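Local coordinates for telomerase reverse transcriptase (Candida tropicalis MYA-3404, PDB 6ZD1), which probably lengthens chromosome ends as the catalytic subunit of telomerase, adding short DNA repeats by copying a template within the enzyme's RNA component, at residues F179-E184 against S199-L204; G227-G232 against W271-Y276; V446-K449 against Y453-F456. All coordinates share one frame; numbering follows the deposited sequence.

Contact 1: residues F179-E184 against S199-L204; sequences FWYVTE and SIWNEL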
ATOM      1  N   PHE A 179      23.066  -5.214  -4.334  1.00 50.94           N
ATOM      2  CA  PHE A 179      22.902  -6.333  -5.249  1.00 57.46           C
ATOM      3  C   PHE A 179      21.517  -6.450  -5.861  1.00 62.12           C
ATOM      4  O   PHE A 179      21.402  -6.928  -6.992  1.00 60.90           O
ATOM      5  CB  PHE A 179      23.243  -7.653  -4.540  1.00 61.77           C
ATOM      6  CG  PHE A 179      24.699  -7.792  -4.182  1.00 59.81           C
ATOM      7  CD1 PHE A 179      25.632  -8.140  -5.145  1.00 67.75           C
ATOM      8  CD2 PHE A 179      25.134  -7.574  -2.886  1.00 62.89           C
ATOM      9  CE1 PHE A 179      26.969  -8.265  -4.821  1.00 70.16           C
ATOM     10  CE2 PHE A 179      26.473  -7.700  -2.556  1.00 60.87           C
ATOM     11  CZ  PHE A 179      27.388  -8.046  -3.524  1.00 58.54           C
ATOM     12  N   TRP A 180      20.464  -6.034  -5.160  1.00 57.02           N
ATOM     13  CA  TRP A 180      19.110  -6.319  -5.614  1.00 62.54           C
ATOM     14  C   TRP A 180      18.240  -5.070  -5.641  1.00 58.11           C
ATOM     15  O   TRP A 180      18.412  -4.142  -4.845  1.00 51.97           O
ATOM     16  CB  TRP A 180      18.424  -7.367  -4.721  1.00 63.22           C
ATOM     17  CG  TRP A 180      19.100  -8.708  -4.662  1.00 67.86           C
ATOM     18  CD1 TRP A 180      18.988  -9.728  -5.567  1.00 71.94           C
ATOM     19  CD2 TRP A 180      19.961  -9.189  -3.621  1.00 66.30           C
ATOM     20  NE1 TRP A 180      19.740 -10.808  -5.160  1.00 73.70           N
ATOM     21  CE2 TRP A 180      20.346 -10.501  -3.969  1.00 74.60           C
ATOM     22  CE3 TRP A 180      20.452  -8.635  -2.436  1.00 62.18           C
ATOM     23  CZ2 TRP A 180      21.196 -11.265  -3.171  1.00 74.38           C
ATOM     24  CZ3 TRP A 180      21.298  -9.398  -1.646  1.00 65.13           C
ATOM     25  CH2 TRP A 180      21.660 -10.695  -2.017  1.00 67.18           C
ATOM     26  N   TYR A 181      17.276  -5.082  -6.557  1.00 60.10           N
ATOM     27  CA  TYR A 181      16.112  -4.213  -6.499  1.00 57.20           C
ATOM     28  C   TYR A 181      14.982  -5.028  -5.891  1.00 63.70           C
ATOM     29  O   TYR A 181      14.740  -6.164  -6.315  1.00 68.13           O
ATOM     30  CB  TYR A 181      15.729  -3.713  -7.895  1.00 60.21           C
ATOM     31  CG  TYR A 181      14.465  -2.883  -7.930  1.00 71.22           C
ATOM     32  CD1 TYR A 181      14.510  -1.504  -7.758  1.00 72.84           C
ATOM     33  CD2 TYR A 181      13.226  -3.476  -8.140  1.00 68.10           C
ATOM     34  CE1 TYR A 181      13.358  -0.741  -7.790  1.00 69.95           C
ATOM     35  CE2 TYR A 181      12.071  -2.723  -8.169  1.00 64.83           C
ATOM     36  CZ  TYR A 181      12.142  -1.356  -7.995  1.00 59.09           C
ATOM     37  OH  TYR A 181      10.990  -0.604  -8.027  1.00 67.17           O
ATOM     38  N   VAL A 182      14.316  -4.469  -4.883  1.00 69.97           N
ATOM     39  CA  VAL A 182      13.296  -5.189  -4.126  1.00 62.98           C
ATOM     40  C   VAL A 182      11.951  -4.513  -4.344  1.00 62.56           C
ATOM     41  O   VAL A 182      11.784  -3.325  -4.035  1.00 61.01           O
ATOM     42  CB  VAL A 182      13.637  -5.251  -2.630  1.00 57.17           C
ATOM     43  CG1 VAL A 182      12.647  -6.150  -1.905  1.00 66.24           C
ATOM     44  CG2 VAL A 182      15.061  -5.739  -2.429  1.00 55.84           C
ATOM     45  N   THR A 183      10.988  -5.280  -4.850  1.00 67.07           N
ATOM     46  CA  THR A 183       9.623  -4.823  -5.059  1.00 73.08           C
ATOM     47  C   THR A 183       8.665  -5.902  -4.584  1.00 72.90           C
ATOM     48  O   THR A 183       8.932  -7.094  -4.760  1.00 73.73           O
ATOM     49  CB  THR A 183       9.360  -4.496  -6.536  1.00 73.89           C
ATOM     50  OG1 THR A 183       7.959  -4.277  -6.742  1.00 78.35           O
ATOM     51  CG2 THR A 183       9.831  -5.639  -7.426  1.00 78.02           C
ATOM     52  N   GLU A 184       7.563  -5.492  -3.964  1.00 84.59           N
ATOM     53  CA  GLU A 184       6.503  -6.436  -3.645  1.00 88.26           C
ATOM     54  C   GLU A 184       5.641  -6.671  -4.877  1.00 83.59           C
ATOM     55  O   GLU A 184       5.343  -5.742  -5.632  1.00 91.36           O
ATOM     56  CB  GLU A 184       5.651  -5.936  -2.476  1.00 94.35           C
ATOM     57  CG  GLU A 184       4.832  -4.690  -2.751  1.00 86.45           C
ATOM     58  CD  GLU A 184       4.246  -4.095  -1.486  1.00104.45           C
ATOM     59  OE1 GLU A 184       4.862  -4.252  -0.409  1.00105.72           O
ATOM     60  OE2 GLU A 184       3.169  -3.469  -1.565  1.00107.89           O
ATOM     61  N   SER A 199      21.318  -6.153 -12.534  1.00 70.86           N
ATOM     62  CA  SER A 199      21.595  -6.452 -13.935  1.00 73.06           C
ATOM     63  C   SER A 199      20.371  -7.034 -14.635  1.00 76.36           C
ATOM     64  O   SER A 199      20.051  -6.647 -15.765  1.00 80.04           O
ATOM     65  CB  SER A 199      22.792  -7.399 -14.052  1.00 79.83           C
ATOM     66  OG  SER A 199      22.655  -8.528 -13.205  1.00 95.37           O
ATOM     67  N   ILE A 200      19.670  -7.966 -13.984  1.00 74.61           N
ATOM     68  CA  ILE A 200      18.520  -8.577 -14.642  1.00 72.37           C
ATOM     69  C   ILE A 200      17.276  -7.705 -14.501  1.00 71.66           C
ATOM     70  O   ILE A 200      16.392  -7.741 -15.365  1.00 71.83           O
ATOM     71  CB  ILE A 200      18.277 -10.000 -14.106  1.00 78.15           C
ATOM     72  CG1 ILE A 200      17.490 -10.821 -15.128  1.00 88.62           C
ATOM     73  CG2 ILE A 200      17.530  -9.968 -12.784  1.00 76.03           C
ATOM     74  CD1 ILE A 200      18.174 -10.940 -16.475  1.00 97.79           C
ATOM     75  N   TRP A 201      17.184  -6.897 -13.443  1.00 67.73           N
ATOM     76  CA  TRP A 201      16.034  -6.006 -13.323  1.00 73.82           C
ATOM     77  C   TRP A 201      16.072  -4.912 -14.382  1.00 76.26           C
ATOM     78  O   TRP A 201      15.040  -4.593 -14.985  1.00 78.65           O
ATOM     79  CB  TRP A 201      15.973  -5.389 -11.925  1.00 72.16           C
ATOM     80  CG  TRP A 201      14.906  -4.337 -11.809  1.00 65.48           C
ATOM     81  CD1 TRP A 201      15.078  -2.984 -11.868  1.00 64.14           C
ATOM     82  CD2 TRP A 201      13.499  -4.556 -11.638  1.00 69.61           C
ATOM     83  NE1 TRP A 201      13.865  -2.346 -11.736  1.00 62.25           N
ATOM     84  CE2 TRP A 201      12.881  -3.289 -11.592  1.00 67.98           C
ATOM     85  CE3 TRP A 201      12.702  -5.701 -11.517  1.00 73.72           C
ATOM     86  CZ2 TRP A 201      11.504  -3.133 -11.431  1.00 68.91           C
ATOM     87  CZ3 TRP A 201      11.336  -5.544 -11.354  1.00 76.32           C
ATOM     88  CH2 TRP A 201      10.751  -4.269 -11.310  1.00 75.27           C
ATOM     89  N   ASN A 202      17.253  -4.341 -14.637  1.00 74.44           N
ATOM     90  CA  ASN A 202      17.363  -3.312 -15.668  1.00 77.57           C
ATOM     91  C   ASN A 202      17.017  -3.874 -17.038  1.00 69.64           C
ATOM     92  O   ASN A 202      16.389  -3.195 -17.857  1.00 78.56           O
ATOM     93  CB  ASN A 202      18.768  -2.709 -15.675  1.00 62.28           C
ATOM     94  CG  ASN A 202      19.062  -1.902 -14.425  1.00 74.50           C
ATOM     95  OD1 ASN A 202      18.154  -1.371 -13.783  1.00 79.62           O
ATOM     96  ND2 ASN A 202      20.337  -1.803 -14.074  1.00 78.74           N
ATOM     97  N   GLU A 203      17.403  -5.124 -17.297  1.00 73.16           N
ATOM     98  CA  GLU A 203      17.105  -5.741 -18.584  1.00 80.10           C
ATOM     99  C   GLU A 203      15.606  -5.975 -18.737  1.00 84.03           C
ATOM    100  O   GLU A 203      15.018  -5.641 -19.772  1.00 89.65           O
ATOM    101  CB  GLU A 203      17.887  -7.050 -18.717  1.00 71.46           C
ATOM    102  CG  GLU A 203      18.220  -7.468 -20.141  1.00 83.64           C
ATOM    103  CD  GLU A 203      17.228  -8.465 -20.705  1.00111.73           C
ATOM    104  OE1 GLU A 203      16.622  -8.170 -21.756  1.00119.50           O
ATOM    105  OE2 GLU A 203      17.055  -9.541 -20.093  1.00114.94           O
ATOM    106  N   LEU A 204      14.966  -6.534 -17.707  1.00 85.86           N
ATOM    107  CA  LEU A 204      13.522  -6.740 -17.760  1.00 85.77           C
ATOM    108  C   LEU A 204      12.775  -5.416 -17.859  1.00 80.51           C
ATOM    109  O   LEU A 204      11.819  -5.289 -18.633  1.00 82.72           O
ATOM    110  CB  LEU A 204      13.053  -7.511 -16.529  1.00 89.79           C
ATOM    111  CG  LEU A 204      13.591  -8.929 -16.359  1.00 92.60           C
ATOM    112  CD1 LEU A 204      12.984  -9.550 -15.114  1.00 78.28           C
ATOM    113  CD2 LEU A 204      13.303  -9.768 -17.594  1.00 85.02           C
TER

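Contact 2: residues G227-G232 against W271-Y276; sequences GQFTNG and WDYIFY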
ATOM      1  N   GLY A 227       5.316  22.477 -15.882  1.00114.80           N
ATOM      2  CA  GLY A 227       5.417  21.032 -15.834  1.00114.51           C
ATOM      3  C   GLY A 227       5.989  20.591 -14.504  1.00111.30           C
ATOM      4  O   GLY A 227       6.386  19.435 -14.330  1.00110.13           O
ATOM      5  N   GLN A 228       6.025  21.531 -13.559  1.00107.36           N
ATOM      6  CA  GLN A 228       6.686  21.299 -12.279  1.00109.56           C
ATOM      7  C   GLN A 228       6.042  20.150 -11.512  1.00112.30           C
ATOM      8  O   GLN A 228       6.740  19.360 -10.865  1.00110.83           O
ATOM      9  CB  GLN A 228       6.665  22.586 -11.453  1.00111.50           C
ATOM     10  CG  GLN A 228       7.349  23.761 -12.144  1.00120.08           C
ATOM     11  CD  GLN A 228       7.049  25.093 -11.483  1.00136.67           C
ATOM     12  OE1 GLN A 228       5.990  25.279 -10.884  1.00146.39           O
ATOM     13  NE2 GLN A 228       7.985  26.030 -11.592  1.00139.51           N
ATOM     14  N   PHE A 229       4.715  20.035 -11.573  1.00109.10           N
ATOM     15  CA  PHE A 229       3.981  19.087 -10.742  1.00 99.08           C
ATOM     16  C   PHE A 229       3.204  18.069 -11.568  1.00 94.99           C
ATOM     17  O   PHE A 229       2.263  17.451 -11.060  1.00 96.17           O
ATOM     18  CB  PHE A 229       3.038  19.839  -9.805  1.00104.14           C
ATOM     19  CG  PHE A 229       3.712  20.926  -9.022  1.00104.18           C
ATOM     20  CD1 PHE A 229       4.889  20.671  -8.336  1.00 98.42           C
ATOM     21  CD2 PHE A 229       3.182  22.206  -8.987  1.00 99.78           C
ATOM     22  CE1 PHE A 229       5.518  21.667  -7.619  1.00 96.95           C
ATOM     23  CE2 PHE A 229       3.805  23.209  -8.271  1.00 98.70           C
ATOM     24  CZ  PHE A 229       4.976  22.939  -7.586  1.00 98.42           C
ATOM     25  N   THR A 230       3.584  17.873 -12.829  1.00 84.49           N
ATOM     26  CA  THR A 230       2.935  16.895 -13.691  1.00 83.15           C
ATOM     27  C   THR A 230       3.906  15.845 -14.212  1.00 78.72           C
ATOM     28  O   THR A 230       3.533  15.051 -15.085  1.00 75.69           O
ATOM     29  CB  THR A 230       2.245  17.596 -14.863  1.00 85.98           C
ATOM     30  OG1 THR A 230       3.167  18.493 -15.500  1.00 85.15           O
ATOM     31  CG2 THR A 230       1.034  18.377 -14.372  1.00 81.87           C
ATOM     32  N   ASN A 231       5.135  15.820 -13.708  1.00 73.59           N
ATOM     33  CA  ASN A 231       6.123  14.836 -14.115  1.00 71.20           C
ATOM     34  C   ASN A 231       6.123  13.663 -13.145  1.00 70.91           C
ATOM     35  O   ASN A 231       5.835  13.816 -11.956  1.00 82.49           O
ATOM     36  CB  ASN A 231       7.523  15.450 -14.185  1.00 86.19           C
ATOM     37  CG  ASN A 231       7.616  16.580 -15.193  1.00 88.54           C
ATOM     38  OD1 ASN A 231       8.300  17.575 -14.962  1.00103.76           O
ATOM     39  ND2 ASN A 231       6.922  16.435 -16.316  1.00 83.38           N
ATOM     40  N   GLY A 232       6.444  12.486 -13.671  1.00 67.84           N
ATOM     41  CA  GLY A 232       6.550  11.299 -12.846  1.00 66.09           C
ATOM     42  C   GLY A 232       7.592  10.359 -13.408  1.00 65.16           C
ATOM     43  O   GLY A 232       7.955  10.433 -14.586  1.00 67.31           O
ATOM     44  N   TRP A 271       9.621  21.834  -1.568  1.00 85.77           N
ATOM     45  CA  TRP A 271       8.596  22.536  -0.803  1.00 87.66           C
ATOM     46  C   TRP A 271       7.534  23.169  -1.689  1.00 87.93           C
ATOM     47  O   TRP A 271       6.417  23.410  -1.215  1.00 88.04           O
ATOM     48  CB  TRP A 271       9.238  23.607   0.084  1.00 88.62           C
ATOM     49  CG  TRP A 271       9.866  23.029   1.301  1.00 87.58           C
ATOM     50  CD1 TRP A 271      11.172  22.668   1.458  1.00 87.01           C
ATOM     51  CD2 TRP A 271       9.210  22.714   2.532  1.00 88.52           C
ATOM     52  NE1 TRP A 271      11.372  22.156   2.718  1.00 87.50           N
ATOM     53  CE2 TRP A 271      10.183  22.173   3.398  1.00 87.84           C
ATOM     54  CE3 TRP A 271       7.894  22.842   2.992  1.00 87.13           C
ATOM     55  CZ2 TRP A 271       9.882  21.764   4.695  1.00 92.52           C
ATOM     56  CZ3 TRP A 271       7.597  22.434   4.279  1.00 85.21           C
ATOM     57  CH2 TRP A 271       8.587  21.901   5.116  1.00 85.56           C
ATOM     58  N   ASP A 272       7.852  23.444  -2.956  1.00 87.12           N
ATOM     59  CA  ASP A 272       6.808  23.828  -3.898  1.00 87.44           C
ATOM     60  C   ASP A 272       5.779  22.715  -4.046  1.00 87.10           C
ATOM     61  O   ASP A 272       4.570  22.968  -3.998  1.00 87.10           O
ATOM     62  CB  ASP A 272       7.421  24.175  -5.255  1.00 90.35           C
ATOM     63  CG  ASP A 272       8.055  25.548  -5.275  1.00 89.89           C
ATOM     64  OD1 ASP A 272       7.553  26.446  -4.566  1.00 94.19           O
ATOM     65  OD2 ASP A 272       9.050  25.733  -6.007  1.00 92.92           O
ATOM     66  N   TYR A 273       6.239  21.468  -4.190  1.00 84.08           N
ATOM     67  CA  TYR A 273       5.304  20.352  -4.289  1.00 84.24           C
ATOM     68  C   TYR A 273       4.535  20.172  -2.989  1.00 85.53           C
ATOM     69  O   TYR A 273       3.314  19.974  -3.007  1.00 85.03           O
ATOM     70  CB  TYR A 273       6.048  19.065  -4.652  1.00 85.70           C
ATOM     71  CG  TYR A 273       5.137  17.883  -4.920  1.00 88.67           C
ATOM     72  CD1 TYR A 273       4.772  17.012  -3.899  1.00 82.29           C
ATOM     73  CD2 TYR A 273       4.639  17.640  -6.195  1.00 90.38           C
ATOM     74  CE1 TYR A 273       3.938  15.932  -4.141  1.00 81.18           C
ATOM     75  CE2 TYR A 273       3.804  16.566  -6.445  1.00 89.13           C
ATOM     76  CZ  TYR A 273       3.457  15.714  -5.417  1.00 89.36           C
ATOM     77  OH  TYR A 273       2.626  14.644  -5.665  1.00 89.92           O
ATOM     78  N   ILE A 274       5.231  20.269  -1.853  1.00 84.34           N
ATOM     79  CA  ILE A 274       4.582  20.151  -0.549  1.00 84.09           C
ATOM     80  C   ILE A 274       3.475  21.187  -0.404  1.00 85.90           C
ATOM     81  O   ILE A 274       2.384  20.886   0.097  1.00 85.03           O
ATOM     82  CB  ILE A 274       5.625  20.275   0.577  1.00 85.48           C
ATOM     83  CG1 ILE A 274       6.562  19.071   0.581  1.00 82.95           C
ATOM     84  CG2 ILE A 274       4.948  20.421   1.930  1.00 84.24           C
ATOM     85  CD1 ILE A 274       7.638  19.160   1.639  1.00 83.66           C
ATOM     86  N   PHE A 275       3.734  22.425  -0.830  1.00 87.13           N
ATOM     87  CA  PHE A 275       2.687  23.439  -0.780  1.00 91.45           C
ATOM     88  C   PHE A 275       1.628  23.191  -1.845  1.00 88.80           C
ATOM     89  O   PHE A 275       0.438  23.445  -1.617  1.00 88.32           O
ATOM     90  CB  PHE A 275       3.289  24.835  -0.939  1.00 88.94           C
ATOM     91  CG  PHE A 275       4.090  25.283   0.244  1.00 90.17           C
ATOM     92  CD1 PHE A 275       5.056  26.262   0.108  1.00 92.33           C
ATOM     93  CD2 PHE A 275       3.878  24.725   1.494  1.00 97.38           C
ATOM     94  CE1 PHE A 275       5.795  26.676   1.194  1.00 96.01           C
ATOM     95  CE2 PHE A 275       4.616  25.136   2.587  1.00 92.15           C
ATOM     96  CZ  PHE A 275       5.577  26.113   2.437  1.00 95.46           C
ATOM     97  N   TYR A 276       2.037  22.697  -3.017  1.00 87.89           N
ATOM     98  CA  TYR A 276       1.062  22.349  -4.045  1.00 88.41           C
ATOM     99  C   TYR A 276       0.180  21.192  -3.593  1.00 88.16           C
ATOM    100  O   TYR A 276      -1.034  21.196  -3.831  1.00 86.79           O
ATOM    101  CB  TYR A 276       1.776  22.005  -5.354  1.00 86.52           C
ATOM    102  CG  TYR A 276       0.849  21.742  -6.522  1.00 87.12           C
ATOM    103  CD1 TYR A 276       0.668  20.455  -7.018  1.00 86.13           C
ATOM    104  CD2 TYR A 276       0.158  22.782  -7.132  1.00 90.05           C
ATOM    105  CE1 TYR A 276      -0.175  20.215  -8.091  1.00 87.85           C
ATOM    106  CE2 TYR A 276      -0.687  22.549  -8.201  1.00 90.17           C
ATOM    107  CZ  TYR A 276      -0.851  21.266  -8.676  1.00 89.41           C
ATOM    108  OH  TYR A 276      -1.693  21.038  -9.742  1.00 98.97           O
TER

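Contact 3: residues V446-K449 against Y453-F456; sequences VKNK and YDLF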
ATOM      1  N   VAL A 446      11.401   8.115 -18.796  1.00 68.40           N
ATOM      2  CA  VAL A 446      11.838   6.751 -19.064  1.00 87.68           C
ATOM      3  C   VAL A 446      13.357   6.750 -19.180  1.00100.40           C
ATOM      4  O   VAL A 446      13.950   7.683 -19.734  1.00103.11           O
ATOM      5  CB  VAL A 446      11.174   6.162 -20.332  1.00 93.05           C
ATOM      6  CG1 VAL A 446       9.688   6.497 -20.358  1.00 82.31           C
ATOM      7  CG2 VAL A 446      11.857   6.649 -21.602  1.00 91.59           C
ATOM      8  N   LYS A 447      13.985   5.724 -18.607  1.00100.46           N
ATOM      9  CA  LYS A 447      15.418   5.547 -18.788  1.00101.90           C
ATOM     10  C   LYS A 447      15.701   5.254 -20.255  1.00104.34           C
ATOM     11  O   LYS A 447      15.007   4.458 -20.890  1.00106.50           O
ATOM     12  CB  LYS A 447      15.927   4.416 -17.896  1.00109.46           C
ATOM     13  CG  LYS A 447      17.184   4.749 -17.110  1.00110.03           C
ATOM     14  CD  LYS A 447      17.365   3.785 -15.947  1.00115.68           C
ATOM     15  CE  LYS A 447      18.658   4.048 -15.192  1.00107.46           C
ATOM     16  NZ  LYS A 447      18.839   3.099 -14.056  1.00110.10           N
ATOM     17  N   ASN A 448      16.732   5.899 -20.795  1.00109.48           N
ATOM     18  CA  ASN A 448      16.919   5.926 -22.240  1.00118.22           C
ATOM     19  C   ASN A 448      17.884   4.867 -22.752  1.00118.30           C
ATOM     20  O   ASN A 448      17.792   4.487 -23.926  1.00127.58           O
ATOM     21  CB  ASN A 448      17.407   7.306 -22.684  1.00121.26           C
ATOM     22  CG  ASN A 448      16.965   7.653 -24.094  1.00125.04           C
ATOM     23  OD1 ASN A 448      16.702   6.775 -24.910  1.00134.47           O
ATOM     24  ND2 ASN A 448      16.871   8.941 -24.383  1.00122.26           N
ATOM     25  N   LYS A 449      18.796   4.384 -21.905  1.00115.55           N
ATOM     26  CA  LYS A 449      19.869   3.440 -22.214  1.00119.78           C
ATOM     27  C   LYS A 449      20.981   4.111 -23.009  1.00123.19           C
ATOM     28  O   LYS A 449      22.007   3.470 -23.280  1.00117.43           O
ATOM     29  CB  LYS A 449      19.383   2.189 -22.965  1.00125.71           C
ATOM     30  CG  LYS A 449      18.317   1.381 -22.230  1.00103.97           C
ATOM     31  CD  LYS A 449      18.838   0.807 -20.915  1.00108.69           C
ATOM     32  CE  LYS A 449      20.036  -0.109 -21.147  1.00109.45           C
ATOM     33  NZ  LYS A 449      19.723  -1.187 -22.128  1.00108.91           N
ATOM     34  N   TYR A 453      17.062  10.007 -20.249  1.00100.03           N
ATOM     35  CA  TYR A 453      15.810  10.250 -19.523  1.00101.77           C
ATOM     36  C   TYR A 453      14.834  11.124 -20.324  1.00115.24           C
ATOM     37  O   TYR A 453      14.524  12.258 -19.951  1.00112.11           O
ATOM     38  CB  TYR A 453      16.094  10.878 -18.154  1.00101.27           C
ATOM     39  CG  TYR A 453      16.245   9.882 -17.034  1.00101.19           C
ATOM     40  CD1 TYR A 453      17.135  10.111 -15.995  1.00103.64           C
ATOM     41  CD2 TYR A 453      15.486   8.721 -17.004  1.00 99.58           C
ATOM     42  CE1 TYR A 453      17.273   9.208 -14.961  1.00108.30           C
ATOM     43  CE2 TYR A 453      15.616   7.812 -15.976  1.00102.85           C
ATOM     44  CZ  TYR A 453      16.511   8.060 -14.958  1.00109.03           C
ATOM     45  OH  TYR A 453      16.644   7.155 -13.930  1.00117.87           O
ATOM     46  N   ASP A 454      14.399  10.598 -21.470  1.00116.91           N
ATOM     47  CA  ASP A 454      13.372  11.265 -22.266  1.00102.35           C
ATOM     48  C   ASP A 454      12.044  11.351 -21.512  1.00 97.80           C
ATOM     49  O   ASP A 454      11.794  10.625 -20.544  1.00 99.06           O
ATOM     50  CB  ASP A 454      13.142  10.527 -23.584  1.00104.87           C
ATOM     51  CG  ASP A 454      14.333  10.593 -24.510  1.00113.35           C
ATOM     52  OD1 ASP A 454      14.958  11.672 -24.614  1.00105.61           O
ATOM     53  OD2 ASP A 454      14.647   9.558 -25.136  1.00117.86           O
ATOM     54  N   LEU A 455      11.176  12.244 -21.991  1.00101.18           N
ATOM     55  CA  LEU A 455       9.841  12.453 -21.437  1.00 86.45           C
ATOM     56  C   LEU A 455       8.770  11.944 -22.394  1.00 88.63           C
ATOM     57  O   LEU A 455       8.844  12.176 -23.605  1.00 99.84           O
ATOM     58  CB  LEU A 455       9.584  13.933 -21.150  1.00 81.06           C
ATOM     59  CG  LEU A 455       9.870  14.417 -19.733  1.00 95.92           C
ATOM     60  CD1 LEU A 455      11.353  14.306 -19.422  1.00 99.57           C
ATOM     61  CD2 LEU A 455       9.379  15.843 -19.560  1.00 94.56           C
ATOM     62  N   PHE A 456       7.756  11.280 -21.838  1.00 90.13           N
ATOM     63  CA  PHE A 456       6.660  10.717 -22.613  1.00 76.92           C
ATOM     64  C   PHE A 456       5.319  11.134 -22.022  1.00 75.76           C
ATOM     65  O   PHE A 456       5.181  11.306 -20.809  1.00 74.37           O
ATOM     66  CB  PHE A 456       6.739   9.188 -22.667  1.00 72.99           C
ATOM     67  CG  PHE A 456       7.792   8.666 -23.601  1.00 86.94           C
ATOM     68  CD1 PHE A 456       9.137   8.740 -23.269  1.00 91.34           C
ATOM     69  CD2 PHE A 456       7.438   8.089 -24.808  1.00 94.68           C
ATOM     70  CE1 PHE A 456      10.106   8.258 -24.131  1.00 90.57           C
ATOM     71  CE2 PHE A 456       8.399   7.602 -25.670  1.00101.42           C
ATOM     72  CZ  PHE A 456       9.737   7.685 -25.330  1.00 94.28           C
TER

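Contact 1: residues F179-E184 against S199-L204
Y181 and W201 lie ring over ring: the phenol ring of Y181 and the five-membered ring of W201 form an offset stack, centroids 4.1 Å apart. Their planes are tilted by 15°. The overlap is skewed toward one side of the phenol. CD2 of Y181 sits above the middle of the indole, while CE2 of Y181 comes down to 3.3 Å from CZ2 of W201, on the benzo half. In return NE1 of W201 stands over the centre of the tyrosine ring. Both side chains have CG anti to the backbone N (chi1 176° for Y181, 173° for W201), which swings each ring out from its own backbone into the gap between strand and helix. CB of Y181 adds a CH-pi contact over the same five-membered ring. Two residues along the strand, the methyl CG2 of T183 touches CZ3 of W201 obliquely at 4.2 Å. F196 meets the indole from the neighbouring strand, and L236 of strand 231-237 also packs on it. Strand 180-184 pairs with strand 193-197, which runs straight into helix 198-216; the contact is therefore a beta-hairpin folded against the helix that follows it, within the telomerase RNA-binding domain.

Contact 2: residues G227-G232 against W271-Y276
F229 pushes its ring against the flank of helix 263-298, from a type I beta turn (G227 to T230) that leads into strand 231-237 of the mixed sheet in the reverse transcriptase region. The first helical residue it meets is D272, whose CB lies in the plane of the phenyl ring at its edge, 3.6 Å from CZ of F229. Of this side chain it is CB that touches the phenyl ring, joined by the backbone O of D272; the carboxylate OD2 forms a salt bridge with K268, one turn earlier. At Y273 the phenyl ring comes close to the helix backbone, CE1 of F229 lying 3.5 Å from Y273 N. The Y273 side chain passes F229 in the opposite direction, and CD1 of F229 touches it at the ring edge, 3.7 Å from CD2 of Y273. One turn after D272 comes Y276, which carries the face-on part of the contact. Its CG stands anti to the backbone N (chi1 -175°), bringing the phenol over one face of the F229 ring in an offset stack with planes 18° apart; V434 of helix 428-440 touches the same tyrosine. On the other face of the F229 ring lies the CB of Q228, its own neighbour in the turn. The stack is displaced toward the root of the phenol: CB of Y276 makes a CH-pi contact over F229, and CD2 of F229 sits 3.4 Å from CG of Y276.

Contact 3: residues V446-K449 against Y453-F456
V446 meets the strand opposite through both its backbone and its side chain. Its N-H bonds to the carbonyl O of D454, at an N-to-O distance of 3.1 Å. Its own carbonyl O turns to Y453, where CA of Y453 supplies a CA-H...O contact of 3.2 Å and the ring presents its edge, CD2 of Y453 lying 3.3 Å from V446 O. Both methyls meet the CD1-CE1 side of the F456 ring: CG2 of V446 touches CE1 of F456 at 3.5 Å, CG1 sits against CD1, and the two side chains cross at about a right angle. I234 also packs on this valine and L217 on the phenylalanine, from the strands that flank the pair.

K447 runs beside Y453 in the same direction. CG of K447 lies 3.6 Å from CE2 of Y453, a contact of methylene with ring, and the extended chain beyond it carries CD and CE near the phenol OH. F257 meets the same tyrosine ring.

N448 then points its side chain toward D454. With CG anti to the backbone N (chi1 -151°), its amide reaches the carboxylate of D454, the two planes 70° apart; the modelled approach of ND2 of N448 to OD2 of D454 is too short to be trusted in detail. CB of N448 rests near Y453 N, 3.7 Å away.

Together these residues form the end of a beta-hairpin: strands 443-446 and 454-458, antiparallel neighbours in the mixed sheet, are joined here by a loop at the surface of the reverse transcriptase region.

Contact 1 is buried, contact 2 partly buried, and contact 3 lies at the surface. The first two share a chemistry, one aromatic offset stack between a helix and a non-helical segment, although contact 1 belongs to the RNA-binding domain range and contact 2 to the reverse transcriptase range. Contact 3 instead combines a backbone hydrogen bond with apolar packing and polar side chains. Contacts 2 and 3 reach the same mixed sheet and touch through N231 and L455, on strands 231-237 and 454-458. Strand 231-237 also contacts Y181 and W201, although the nearest atoms of contacts 1 and 3 remain about 5 Å apart, and those of contacts 1 and 2 about 13 Å.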